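Local coordinates for E3 ubiquitin-protein ligase HERC2 (Homo sapiens, PDB 4L1M) that is a large E3 ubiquitin ligase, whose first RCC1-like domain, a seven-bladed beta-propeller, probably serves in protein recognition, at residues Q57-E62 and I100-D105; G116-W121 and K153-I158; A217-V222 and W229-G234; G310-D315 and L326-E331. All coordinates share one frame; numbering follows the deposited sequence.

Contact 1 of 4, residues Q57-E62 and I100-D105; sequences QIACAE and IAAHSD
I100 and A59 face each other where the innermost strands of two neighbouring propeller blades run side by side, 25° apart in direction. CB of each residue points toward the other segment. CG1 of I100 packs 4.0 Å from A59 CB. Its CD1 lies beside the A59 backbone, 3.9 Å from A59 N. This reach follows from chi1 of 49°, which holds CG1 between the backbone N and the carbonyl carbon. CB of Q57 also points toward segment 100-105. The Q57 and I100 side chains slide past each other in opposite senses, and Q57 NE2 ends 3.5 Å from I100 CG1. L66 and L68 of strand 64-69 also pack on I100.

Farther along, the three alanine methyls form a zigzag. A102 CB lies between A59 CB and A61 CB, 4.1 Å from each. Y109 of strand 108-113 touches both A102 and A61. Beyond A102 the backbones take over. A61 CA directs its hydrogen at H103 O over 3.3 Å, with an angle of 160° at the hydrogen. E62 CA meets S104 O in a similar but more bent way. H103 starts out away from segment 57-62. Its ND1 accepts the N-H of D105 at 3.1 Å, with the donor tilted from the ring plane, a short link within the 103-105 loop.

The two backbones share no N-H...O bond. Here the blades meet near the propeller axis through apolar packing and weak CA-H...O contacts, and the small alanine side chains let the chains approach.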
loop_
_atom_site.group_PDB
_atom_site.type_symbol
_atom_site.label_atom_id
_atom_site.label_comp_id
_atom_site.label_asym_id
_atom_site.label_seq_id
_atom_site.Cartn_x
_atom_site.Cartn_y
_atom_site.Cartn_z
ATOM N N GLN A 57 -8.650 -7.316 5.716
ATOM C CA GLN A 57 -7.833 -6.481 4.862
ATOM C C GLN A 57 -8.652 -5.827 3.760
ATOM O O GLN A 57 -9.632 -6.398 3.303
ATOM C CB GLN A 57 -6.784 -7.365 4.208
ATOM C CG GLN A 57 -5.386 -6.818 4.133
ATOM C CD GLN A 57 -4.435 -7.966 3.796
ATOM O OE1 GLN A 57 -4.288 -8.941 4.587
ATOM N NE2 GLN A 57 -3.839 -7.904 2.633
ATOM N N ILE A 58 -8.239 -4.636 3.337
ATOM C CA ILE A 58 -8.805 -3.982 2.189
ATOM C C ILE A 58 -7.682 -3.417 1.325
ATOM O O ILE A 58 -6.849 -2.673 1.814
ATOM C CB ILE A 58 -9.719 -2.809 2.611
ATOM C CG1 ILE A 58 -10.955 -3.338 3.311
ATOM C CG2 ILE A 58 -10.098 -1.956 1.390
ATOM C CD1 ILE A 58 -11.951 -2.283 3.725
ATOM N N ALA A 59 -7.692 -3.755 0.038
ATOM C CA ALA A 59 -6.715 -3.267 -0.919
ATOM C C ALA A 59 -7.417 -2.372 -1.948
ATOM O O ALA A 59 -8.258 -2.823 -2.704
ATOM C CB ALA A 59 -6.040 -4.420 -1.610
ATOM N N CYS A 60 -7.052 -1.099 -1.946
ATOM C CA CYS A 60 -7.724 -0.114 -2.729
ATOM C C CYS A 60 -7.033 0.053 -4.073
ATOM O O CYS A 60 -5.859 0.394 -4.127
ATOM C CB CYS A 60 -7.728 1.208 -1.966
ATOM S SG CYS A 60 -8.819 1.209 -0.512
ATOM N N ALA A 61 -7.778 -0.176 -5.149
ATOM C CA ALA A 61 -7.300 0.145 -6.488
ATOM C C ALA A 61 -7.900 1.481 -6.921
ATOM O O ALA A 61 -8.441 2.221 -6.093
ATOM C CB ALA A 61 -7.642 -0.962 -7.457
ATOM N N GLU A 62 -7.795 1.812 -8.197
ATOM C CA GLU A 62 -8.249 3.129 -8.659
ATOM C C GLU A 62 -9.765 3.282 -8.772
ATOM O O GLU A 62 -10.290 4.318 -8.368
ATOM C CB GLU A 62 -7.606 3.506 -9.982
ATOM C CG GLU A 62 -7.712 5.002 -10.267
ATOM C CD GLU A 62 -7.417 5.346 -11.714
ATOM O OE1 GLU A 62 -8.334 5.204 -12.555
ATOM O OE2 GLU A 62 -6.274 5.755 -11.998
ATOM N N ILE A 100 -3.940 -9.719 0.155
ATOM C CA ILE A 100 -4.305 -9.122 -1.096
ATOM C C ILE A 100 -3.507 -7.853 -1.295
ATOM O O ILE A 100 -3.010 -7.266 -0.363
ATOM C CB ILE A 100 -5.814 -8.785 -1.148
ATOM C CG1 ILE A 100 -6.245 -8.024 0.113
ATOM C CG2 ILE A 100 -6.611 -10.047 -1.340
ATOM C CD1 ILE A 100 -7.711 -7.615 0.142
ATOM N N ALA A 101 -3.407 -7.414 -2.536
ATOM C CA ALA A 101 -2.722 -6.180 -2.821
ATOM C C ALA A 101 -3.259 -5.548 -4.082
ATOM O O ALA A 101 -3.794 -6.218 -4.969
ATOM C CB ALA A 101 -1.233 -6.432 -2.964
ATOM N N ALA A 102 -3.079 -4.242 -4.140
ATOM C CA ALA A 102 -3.449 -3.433 -5.254
ATOM C C ALA A 102 -2.909 -2.067 -4.916
ATOM O O ALA A 102 -2.538 -1.839 -3.801
ATOM C CB ALA A 102 -4.954 -3.381 -5.423
ATOM N N HIS A 103 -2.891 -1.153 -5.876
ATOM C CA HIS A 103 -2.326 0.167 -5.671
ATOM C C HIS A 103 -3.382 1.185 -5.982
ATOM O O HIS A 103 -4.153 0.998 -6.917
ATOM C CB HIS A 103 -1.154 0.359 -6.615
ATOM C CG HIS A 103 -0.411 1.615 -6.378
ATOM N ND1 HIS A 103 -0.755 2.796 -6.990
ATOM C CD2 HIS A 103 0.640 1.893 -5.577
ATOM C CE1 HIS A 103 0.046 3.755 -6.569
ATOM N NE2 HIS A 103 0.914 3.227 -5.726
ATOM N N SER A 104 -3.407 2.293 -5.251
ATOM C CA SER A 104 -4.542 3.222 -5.358
ATOM C C SER A 104 -4.665 3.951 -6.735
ATOM O O SER A 104 -5.717 4.521 -7.044
ATOM C CB SER A 104 -4.524 4.190 -4.177
ATOM O OG SER A 104 -3.570 5.172 -4.384
ATOM N N ASP A 105 -3.601 3.940 -7.533
ATOM C CA ASP A 105 -3.619 4.476 -8.900
ATOM C C ASP A 105 -3.532 3.334 -9.927
ATOM O O ASP A 105 -3.183 3.569 -11.089
ATOM C CB ASP A 105 -2.445 5.472 -9.126
ATOM C CG ASP A 105 -2.417 6.632 -8.074
ATOM O OD1 ASP A 105 -3.501 7.214 -7.775
ATOM O OD2 ASP A 105 -1.312 6.974 -7.544
#

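Contact 2 of 4, residues G116-W121 and K153-I158; sequences GEVYSW and KHVVHI
V118 and V155 form a small, buried, apolar contact between two successive propeller blades. V118 belongs to the third strand of one blade, 118-122. V155 opens the innermost strand of the next, 155-160. The two valines cross at about a right angle. CG2 of V118 is the atom that touches, 3.9 Å from V155 CG2 and 4.0 Å from both V155 CB and V155 CG1. The other branch of V118, CG1, stands anti to the backbone N (chi1 -177°) and points to I158, where it lies 4.4 Å from CG2.

V155 and I158 are three residues apart, yet both turn toward V118. A classic beta bulge explains this: V156 and H157 together face I168 on the adjacent strand, which puts one extra residue between them. F146 packs on both valines, and L110 of strand 108-113 packs on I158.

At the outer end, the H154 ring approaches the backbone of G116, with H154 CD2 3.8 Å from G116 CA. G116 has a positive phi of 106°, a conformation that suits glycine. The ring is held by ND1, hydrogen-bonded to A151 O.

Both segments lie within one RCC1 sequence repeat, although they belong to different sheets. A repeat that spans parts of two blades, with hydrophobic side chains filling the seam, is typical of the RCC1-type seven-bladed propeller.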
loop_
_atom_site.group_PDB
_atom_site.type_symbol
_atom_site.label_atom_id
_atom_site.label_comp_id
_atom_site.label_asym_id
_atom_site.label_seq_id
_atom_site.Cartn_x
_atom_site.Cartn_y
_atom_site.Cartn_z
ATOM N N GLY A 116 1.036 -20.570 -0.278
ATOM C CA GLY A 116 2.133 -19.915 -1.000
ATOM C C GLY A 116 1.893 -19.489 -2.449
ATOM O O GLY A 116 2.696 -18.734 -2.997
ATOM N N GLU A 117 0.829 -19.981 -3.087
ATOM C CA GLU A 117 0.529 -19.612 -4.478
ATOM C C GLU A 117 0.114 -18.149 -4.583
ATOM O O GLU A 117 -0.677 -17.649 -3.755
ATOM C CB GLU A 117 -0.598 -20.467 -5.081
ATOM C CG GLU A 117 -0.311 -21.945 -5.205
ATOM C CD GLU A 117 -0.906 -22.725 -4.047
ATOM O OE1 GLU A 117 -0.707 -22.311 -2.872
ATOM O OE2 GLU A 117 -1.580 -23.748 -4.311
ATOM N N VAL A 118 0.616 -17.478 -5.625
ATOM C CA VAL A 118 0.277 -16.069 -5.904
ATOM C C VAL A 118 -0.612 -15.993 -7.142
ATOM O O VAL A 118 -0.335 -16.658 -8.142
ATOM C CB VAL A 118 1.534 -15.234 -6.155
ATOM C CG1 VAL A 118 1.179 -13.777 -6.365
ATOM C CG2 VAL A 118 2.494 -15.362 -4.993
ATOM N N TYR A 119 -1.687 -15.213 -7.059
ATOM C CA TYR A 119 -2.617 -15.038 -8.174
ATOM C C TYR A 119 -2.576 -13.609 -8.619
ATOM O O TYR A 119 -2.372 -12.716 -7.807
ATOM C CB TYR A 119 -4.054 -15.352 -7.758
ATOM C CG TYR A 119 -4.260 -16.764 -7.343
ATOM C CD1 TYR A 119 -3.834 -17.210 -6.102
ATOM C CD2 TYR A 119 -4.888 -17.674 -8.194
ATOM C CE1 TYR A 119 -4.036 -18.524 -5.709
ATOM C CE2 TYR A 119 -5.104 -18.984 -7.814
ATOM C CZ TYR A 119 -4.675 -19.405 -6.570
ATOM O OH TYR A 119 -4.858 -20.710 -6.192
ATOM N N SER A 120 -2.774 -13.383 -9.908
ATOM C CA SER A 120 -2.814 -12.010 -10.425
ATOM C C SER A 120 -3.923 -11.874 -11.428
ATOM O O SER A 120 -4.273 -12.835 -12.108
ATOM C CB SER A 120 -1.480 -11.635 -11.074
ATOM O OG SER A 120 -1.246 -12.434 -12.221
ATOM N N TRP A 121 -4.498 -10.697 -11.504
ATOM C CA TRP A 121 -5.445 -10.408 -12.574
ATOM C C TRP A 121 -5.586 -8.908 -12.812
ATOM O O TRP A 121 -5.008 -8.090 -12.080
ATOM C CB TRP A 121 -6.804 -11.085 -12.319
ATOM C CG TRP A 121 -7.617 -10.573 -11.164
ATOM C CD1 TRP A 121 -8.786 -9.876 -11.252
ATOM C CD2 TRP A 121 -7.373 -10.759 -9.760
ATOM N NE1 TRP A 121 -9.261 -9.590 -10.006
ATOM C CE2 TRP A 121 -8.416 -10.116 -9.072
ATOM C CE3 TRP A 121 -6.365 -11.370 -9.024
ATOM C CZ2 TRP A 121 -8.494 -10.085 -7.675
ATOM C CZ3 TRP A 121 -6.445 -11.356 -7.620
ATOM C CH2 TRP A 121 -7.495 -10.713 -6.969
ATOM N N LYS A 153 11.595 -20.469 0.048
ATOM C CA LYS A 153 11.305 -19.837 -1.233
ATOM C C LYS A 153 9.798 -19.537 -1.419
ATOM O O LYS A 153 9.390 -19.147 -2.499
ATOM C CB LYS A 153 11.813 -20.723 -2.370
ATOM C CG LYS A 153 13.316 -21.001 -2.309
ATOM N N HIS A 154 8.987 -19.727 -0.373
ATOM C CA HIS A 154 7.561 -19.388 -0.415
ATOM C C HIS A 154 7.381 -17.892 -0.255
ATOM O O HIS A 154 8.045 -17.272 0.555
ATOM C CB HIS A 154 6.761 -20.105 0.689
ATOM C CG HIS A 154 6.311 -21.482 0.311
ATOM N ND1 HIS A 154 6.842 -22.624 0.875
ATOM C CD2 HIS A 154 5.381 -21.904 -0.582
ATOM C CE1 HIS A 154 6.259 -23.689 0.352
ATOM N NE2 HIS A 154 5.369 -23.280 -0.536
ATOM N N VAL A 155 6.452 -17.333 -1.015
ATOM C CA VAL A 155 6.132 -15.913 -0.931
ATOM C C VAL A 155 5.349 -15.642 0.350
ATOM O O VAL A 155 4.411 -16.366 0.659
ATOM C CB VAL A 155 5.278 -15.472 -2.133
ATOM C CG1 VAL A 155 4.776 -14.049 -1.957
ATOM C CG2 VAL A 155 6.074 -15.616 -3.410
ATOM N N VAL A 156 5.714 -14.587 1.068
ATOM C CA VAL A 156 4.982 -14.175 2.262
ATOM C C VAL A 156 4.463 -12.746 2.228
ATOM O O VAL A 156 3.683 -12.386 3.074
ATOM C CB VAL A 156 5.833 -14.349 3.529
ATOM C CG1 VAL A 156 6.164 -15.827 3.742
ATOM C CG2 VAL A 156 7.115 -13.511 3.467
ATOM N N HIS A 157 4.921 -11.917 1.301
ATOM C CA HIS A 157 4.386 -10.575 1.141
ATOM C C HIS A 157 4.162 -10.252 -0.338
ATOM O O HIS A 157 4.860 -10.761 -1.190
ATOM C CB HIS A 157 5.307 -9.560 1.778
ATOM C CG HIS A 157 4.624 -8.273 2.087
ATOM N ND1 HIS A 157 4.606 -7.180 1.235
ATOM C CD2 HIS A 157 3.869 -7.929 3.153
ATOM C CE1 HIS A 157 3.885 -6.214 1.785
ATOM N NE2 HIS A 157 3.426 -6.646 2.948
ATOM N N ILE A 158 3.159 -9.434 -0.625
ATOM C CA ILE A 158 2.877 -8.999 -1.990
ATOM C C ILE A 158 2.578 -7.489 -2.056
ATOM O O ILE A 158 2.111 -6.880 -1.080
ATOM C CB ILE A 158 1.695 -9.754 -2.612
ATOM C CG1 ILE A 158 0.511 -9.790 -1.659
ATOM C CG2 ILE A 158 2.120 -11.153 -2.989
ATOM C CD1 ILE A 158 -0.793 -10.219 -2.307
#

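Contact 3 of 4, residues A217-V222 and W229-G234; sequences AQTLAV and WSWGDG
T219 and W231 form a hydrogen-bonded antiparallel pair. T219 N gives its hydrogen to W231 O at 2.8 Å, and W231 N returns one to T219 O at 3.1 Å, lying in the carbonyl plane. A221 and W229 repeat the pattern, with both bonds at 2.9 Å. Past the end of the strand pair, D233 N bonds A217 O at 3.0 Å. The bond is almost straight (177°), but the donor stands 46° above the carbonyl plane. Five backbone bonds thus join the two segments.

These are the second and third strands of one four-stranded propeller blade, linked as a beta hairpin. G232 and Q218 are a non-hydrogen-bonded pair. G232 has a positive phi, and its CA packs 3.6 Å from A217 O. The backbone of L220 bonds A211 on one side of the hairpin, and that of S230 bonds K251 on the other.

The W231 indole lies over the T219 side chain. T219 CB sits over the face of the five-membered ring, 3.8 Å from its centroid, in a CH-pi contact. CG2, anti to the backbone N (chi1 -57° for OG1), reaches along the six-membered ring, and A221 CB packs near CH2. The same torsion leaves OG1 to bond Y164 OH and R184 O. W231 NE1 bonds R184 O weakly.

On the opposite face, L220 CD2 packs against S230 CB, and S230 OG bonds L239 O. Q218 NE2 bonds S271 OG. W229 NE1 bonds T223 OG1. D233 OD2 takes a salt bridge from K238 and the N-H of D235.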
loop_
_atom_site.group_PDB
_atom_site.type_symbol
_atom_site.label_atom_id
_atom_site.label_comp_id
_atom_site.label_asym_id
_atom_site.label_seq_id
_atom_site.Cartn_x
_atom_site.Cartn_y
_atom_site.Cartn_z
ATOM N N ALA A 217 7.755 6.261 -11.101
ATOM C CA ALA A 217 7.588 5.655 -9.789
ATOM C C ALA A 217 8.890 5.357 -9.113
ATOM O O ALA A 217 9.870 4.982 -9.761
ATOM C CB ALA A 217 6.818 4.364 -9.929
ATOM N N GLN A 218 8.858 5.492 -7.798
ATOM C CA GLN A 218 9.892 5.010 -6.911
ATOM C C GLN A 218 9.489 3.691 -6.286
ATOM O O GLN A 218 8.315 3.324 -6.260
ATOM C CB GLN A 218 10.166 6.029 -5.768
ATOM C CG GLN A 218 9.222 5.955 -4.559
ATOM C CD GLN A 218 7.878 6.660 -4.752
ATOM O OE1 GLN A 218 7.303 6.637 -5.812
ATOM N NE2 GLN A 218 7.368 7.261 -3.689
ATOM N N THR A 219 10.474 3.004 -5.727
ATOM C CA THR A 219 10.240 1.758 -5.032
ATOM C C THR A 219 11.027 1.832 -3.739
ATOM O O THR A 219 12.141 2.314 -3.748
ATOM C CB THR A 219 10.713 0.590 -5.911
ATOM O OG1 THR A 219 10.033 0.646 -7.191
ATOM C CG2 THR A 219 10.458 -0.746 -5.230
ATOM N N LEU A 220 10.455 1.373 -2.638
ATOM C CA LEU A 220 11.127 1.405 -1.337
ATOM C C LEU A 220 11.149 0.025 -0.735
ATOM O O LEU A 220 10.242 -0.770 -0.968
ATOM C CB LEU A 220 10.399 2.318 -0.380
ATOM C CG LEU A 220 10.081 3.730 -0.858
ATOM C CD1 LEU A 220 9.195 4.428 0.164
ATOM C CD2 LEU A 220 11.349 4.523 -1.077
ATOM N N ALA A 221 12.179 -0.276 0.046
ATOM C CA ALA A 221 12.213 -1.554 0.733
ATOM C C ALA A 221 12.926 -1.456 2.058
ATOM O O ALA A 221 13.688 -0.535 2.291
ATOM C CB ALA A 221 12.883 -2.605 -0.137
ATOM N N VAL A 222 12.669 -2.430 2.929
ATOM C CA VAL A 222 13.263 -2.462 4.240
ATOM C C VAL A 222 13.864 -3.829 4.431
ATOM O O VAL A 222 13.226 -4.813 4.100
ATOM C CB VAL A 222 12.224 -2.231 5.331
ATOM C CG1 VAL A 222 12.903 -2.116 6.679
ATOM C CG2 VAL A 222 11.419 -0.968 5.066
ATOM N N TRP A 229 15.905 1.216 1.727
ATOM C CA TRP A 229 16.431 1.313 0.364
ATOM C C TRP A 229 15.412 1.950 -0.564
ATOM O O TRP A 229 14.187 1.775 -0.402
ATOM C CB TRP A 229 16.756 -0.086 -0.162
ATOM C CG TRP A 229 17.632 -0.828 0.771
ATOM C CD1 TRP A 229 17.241 -1.539 1.873
ATOM C CD2 TRP A 229 19.049 -0.915 0.720
ATOM N NE1 TRP A 229 18.338 -2.078 2.512
ATOM C CE2 TRP A 229 19.465 -1.699 1.825
ATOM C CE3 TRP A 229 20.011 -0.435 -0.169
ATOM C CZ2 TRP A 229 20.797 -1.988 2.072
ATOM C CZ3 TRP A 229 21.335 -0.727 0.071
ATOM C CH2 TRP A 229 21.718 -1.500 1.189
ATOM N N SER A 230 15.916 2.677 -1.552
ATOM C CA SER A 230 15.060 3.252 -2.576
ATOM C C SER A 230 15.717 3.183 -3.927
ATOM O O SER A 230 16.946 3.187 -4.034
ATOM C CB SER A 230 14.738 4.708 -2.263
ATOM O OG SER A 230 15.905 5.486 -2.232
ATOM N N TRP A 231 14.873 3.123 -4.953
ATOM C CA TRP A 231 15.306 3.217 -6.315
ATOM C C TRP A 231 14.114 3.600 -7.209
ATOM O O TRP A 231 12.980 3.708 -6.741
ATOM C CB TRP A 231 15.946 1.906 -6.748
ATOM C CG TRP A 231 15.055 0.727 -6.720
ATOM C CD1 TRP A 231 14.327 0.235 -7.769
ATOM C CD2 TRP A 231 14.791 -0.160 -5.598
ATOM N NE1 TRP A 231 13.635 -0.914 -7.377
ATOM C CE2 TRP A 231 13.892 -1.157 -6.049
ATOM C CE3 TRP A 231 15.216 -0.199 -4.266
ATOM C CZ2 TRP A 231 13.430 -2.195 -5.209
ATOM C CZ3 TRP A 231 14.747 -1.226 -3.434
ATOM C CH2 TRP A 231 13.862 -2.204 -3.915
ATOM N N GLY A 232 14.396 3.813 -8.490
ATOM C CA GLY A 232 13.409 4.293 -9.460
ATOM C C GLY A 232 13.591 5.774 -9.779
ATOM O O GLY A 232 14.732 6.331 -9.762
ATOM N N ASP A 233 12.468 6.433 -10.056
ATOM C CA ASP A 233 12.502 7.837 -10.471
ATOM C C ASP A 233 12.770 8.761 -9.290
ATOM O O ASP A 233 12.262 8.548 -8.196
ATOM C CB ASP A 233 11.209 8.224 -11.147
ATOM C CG ASP A 233 11.275 9.593 -11.751
ATOM O OD1 ASP A 233 11.732 9.712 -12.910
ATOM O OD2 ASP A 233 10.880 10.547 -11.035
ATOM N N GLY A 234 13.567 9.794 -9.527
ATOM C CA GLY A 234 14.055 10.663 -8.465
ATOM C C GLY A 234 13.344 11.990 -8.303
ATOM O O GLY A 234 13.630 12.733 -7.364
#

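Contact 4 of 4, residues G310-D315 and L326-E331; sequences GKKVID and LTEDSE
K311 crosses E331 at about a right angle at the outer end of a beta hairpin, strands 313-318 and 322-327. Its CB rests 4.0 Å from T327 CG2. The chain then bends at chi2 and runs alongside OE2 of E331: CD lies 3.4 Å and CE 3.5 Å from it. A second bend, chi4 of 93°, brings NZ to OE2 of E331. There it forms a salt bridge, 2.6 Å long, on the syn side. The same oxygen also bonds NE2 of H333 on strand 332-335.

T327 OG1 braces the turn that leads into E331. It accepts the E331 N-H and donates to D329 OD1, reaching the carboxylate from above its plane. A type I turn runs from T327 to S330.

The hairpin itself contains a classic beta bulge. I314 and D315 both face L326, whose O accepts I314 N at 2.8 Å and, weakly, D315 N. L326 N bonds D315 O in return, and E328 N bonds K312 O. I314 CG1 packs 4.1 Å from L326 CG, while its CG2 lies against E328. The K312 side chain crosses E328, its CD beside OE1, but K312 NZ stays 4.6 Å from E328 OE2, beyond a salt bridge. The D315 carboxylate turns to a salt bridge with R265.

Backbone bonds and the I314-L326 packing set the register, and a lysine-glutamate bridge lies at the open end of the hairpin. E331, gripped by K311 and bonded to H333, probably has its negative charge favoured there.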
loop_
_atom_site.group_PDB
_atom_site.type_symbol
_atom_site.label_atom_id
_atom_site.label_comp_id
_atom_site.label_asym_id
_atom_site.label_seq_id
_atom_site.Cartn_x
_atom_site.Cartn_y
_atom_site.Cartn_z
ATOM N N GLY A 310 4.819 12.004 20.105
ATOM C CA GLY A 310 3.958 11.771 21.257
ATOM C C GLY A 310 3.042 10.576 21.060
ATOM O O GLY A 310 2.683 9.905 22.021
ATOM N N LYS A 311 2.663 10.302 19.819
ATOM C CA LYS A 311 1.832 9.157 19.527
ATOM C C LYS A 311 2.714 8.040 19.003
ATOM O O LYS A 311 3.699 8.275 18.326
ATOM C CB LYS A 311 0.744 9.520 18.518
ATOM C CG LYS A 311 -0.096 10.733 18.934
ATOM C CD LYS A 311 -0.959 10.456 20.166
ATOM C CE LYS A 311 -1.621 11.732 20.700
ATOM N NZ LYS A 311 -2.993 12.010 20.185
ATOM N N LYS A 312 2.357 6.815 19.354
ATOM C CA LYS A 312 3.049 5.639 18.867
ATOM C C LYS A 312 2.259 5.043 17.688
ATOM O O LYS A 312 1.265 4.363 17.874
ATOM C CB LYS A 312 3.202 4.613 19.997
ATOM C CG LYS A 312 4.347 3.658 19.737
ATOM C CD LYS A 312 4.044 2.224 20.090
ATOM C CE LYS A 312 4.759 1.276 19.126
ATOM N NZ LYS A 312 4.882 -0.086 19.719
ATOM N N VAL A 313 2.711 5.312 16.480
ATOM C CA VAL A 313 1.989 4.895 15.287
ATOM C C VAL A 313 2.312 3.444 14.958
ATOM O O VAL A 313 3.485 3.048 14.956
ATOM C CB VAL A 313 2.362 5.782 14.098
ATOM C CG1 VAL A 313 1.681 5.299 12.837
ATOM C CG2 VAL A 313 1.993 7.216 14.393
ATOM N N ILE A 314 1.272 2.652 14.693
ATOM C CA ILE A 314 1.454 1.224 14.379
ATOM C C ILE A 314 1.160 0.885 12.927
ATOM O O ILE A 314 1.537 -0.178 12.472
ATOM C CB ILE A 314 0.640 0.293 15.322
ATOM C CG1 ILE A 314 -0.882 0.407 15.082
ATOM C CG2 ILE A 314 1.008 0.578 16.779
ATOM C CD1 ILE A 314 -1.691 -0.552 15.921
ATOM N N ASP A 315 0.479 1.767 12.209
ATOM C CA ASP A 315 0.339 1.615 10.760
ATOM C C ASP A 315 0.029 2.958 10.096
ATOM O O ASP A 315 -0.532 3.871 10.710
ATOM C CB ASP A 315 -0.768 0.591 10.402
ATOM C CG ASP A 315 -0.793 0.217 8.886
ATOM O OD1 ASP A 315 0.231 0.305 8.182
ATOM O OD2 ASP A 315 -1.857 -0.162 8.395
ATOM N N LEU A 326 -2.709 4.937 12.135
ATOM C CA LEU A 326 -3.340 4.308 13.290
ATOM C C LEU A 326 -2.327 4.234 14.438
ATOM O O LEU A 326 -1.177 3.837 14.227
ATOM C CB LEU A 326 -3.803 2.909 12.903
ATOM C CG LEU A 326 -4.454 2.055 13.993
ATOM C CD1 LEU A 326 -5.751 2.680 14.463
ATOM C CD2 LEU A 326 -4.703 0.663 13.426
ATOM N N THR A 327 -2.746 4.627 15.628
ATOM C CA THR A 327 -1.875 4.581 16.794
ATOM C C THR A 327 -2.144 3.356 17.658
ATOM O O THR A 327 -3.225 2.749 17.597
ATOM C CB THR A 327 -2.041 5.830 17.683
ATOM O OG1 THR A 327 -3.305 5.790 18.351
ATOM C CG2 THR A 327 -1.944 7.099 16.860
ATOM N N GLU A 328 -1.144 3.005 18.460
ATOM C CA GLU A 328 -1.213 1.919 19.459
ATOM C C GLU A 328 -2.472 1.997 20.331
ATOM O O GLU A 328 -3.112 0.996 20.571
ATOM C CB GLU A 328 0.064 1.963 20.319
ATOM C CG GLU A 328 0.072 1.146 21.603
ATOM C CD GLU A 328 1.370 1.350 22.396
ATOM O OE1 GLU A 328 1.966 2.453 22.382
ATOM O OE2 GLU A 328 1.798 0.398 23.063
ATOM N N ASP A 329 -2.833 3.213 20.743
ATOM C CA ASP A 329 -4.036 3.463 21.550
ATOM C C ASP A 329 -5.281 3.733 20.691
ATOM O O ASP A 329 -6.236 4.344 21.153
ATOM C CB ASP A 329 -3.799 4.638 22.523
ATOM C CG ASP A 329 -3.614 6.002 21.798
ATOM O OD1 ASP A 329 -2.686 6.146 20.952
ATOM O OD2 ASP A 329 -4.396 6.933 22.099
ATOM N N SER A 330 -5.246 3.302 19.432
ATOM C CA SER A 330 -6.437 3.216 18.587
ATOM C C SER A 330 -6.993 4.554 18.027
ATOM O O SER A 330 -8.153 4.607 17.589
ATOM C CB SER A 330 -7.540 2.450 19.341
ATOM O OG SER A 330 -8.530 1.996 18.437
ATOM N N GLU A 331 -6.204 5.624 18.063
ATOM C CA GLU A 331 -6.605 6.879 17.416
ATOM C C GLU A 331 -6.295 6.784 15.933
ATOM O O GLU A 331 -5.303 6.166 15.543
ATOM C CB GLU A 331 -5.842 8.082 17.983
ATOM C CG GLU A 331 -6.121 8.429 19.428
ATOM C CD GLU A 331 -5.307 9.616 19.930
ATOM O OE1 GLU A 331 -5.734 10.276 20.888
ATOM O OE2 GLU A 331 -4.237 9.904 19.382
#

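Overall arrangement
The four contacts sample different joints of one seven-bladed propeller. Contacts 1 and 2 join neighbouring blades, while contacts 3 and 4 lie within single blades. Strands 97-101 and 118-122 share one sheet, so contacts 1 and 2 lie on either flank of one blade. Contact 1 is the most central, about 7 Å from the chain centre, and contact 4 the farthest out at about 18 Å. Contacts 1 and 2 touch: CD1 of I158 packs 3.7 Å from I100 C. The other pairs do not touch; contacts 2 and 4 are about 29 Å apart between centres. D105 bonds S320 and S214, in turns of the blades holding contacts 4 and 3. A sulfate, probably from crystallisation, lies about 5 Å from the A61 side chain.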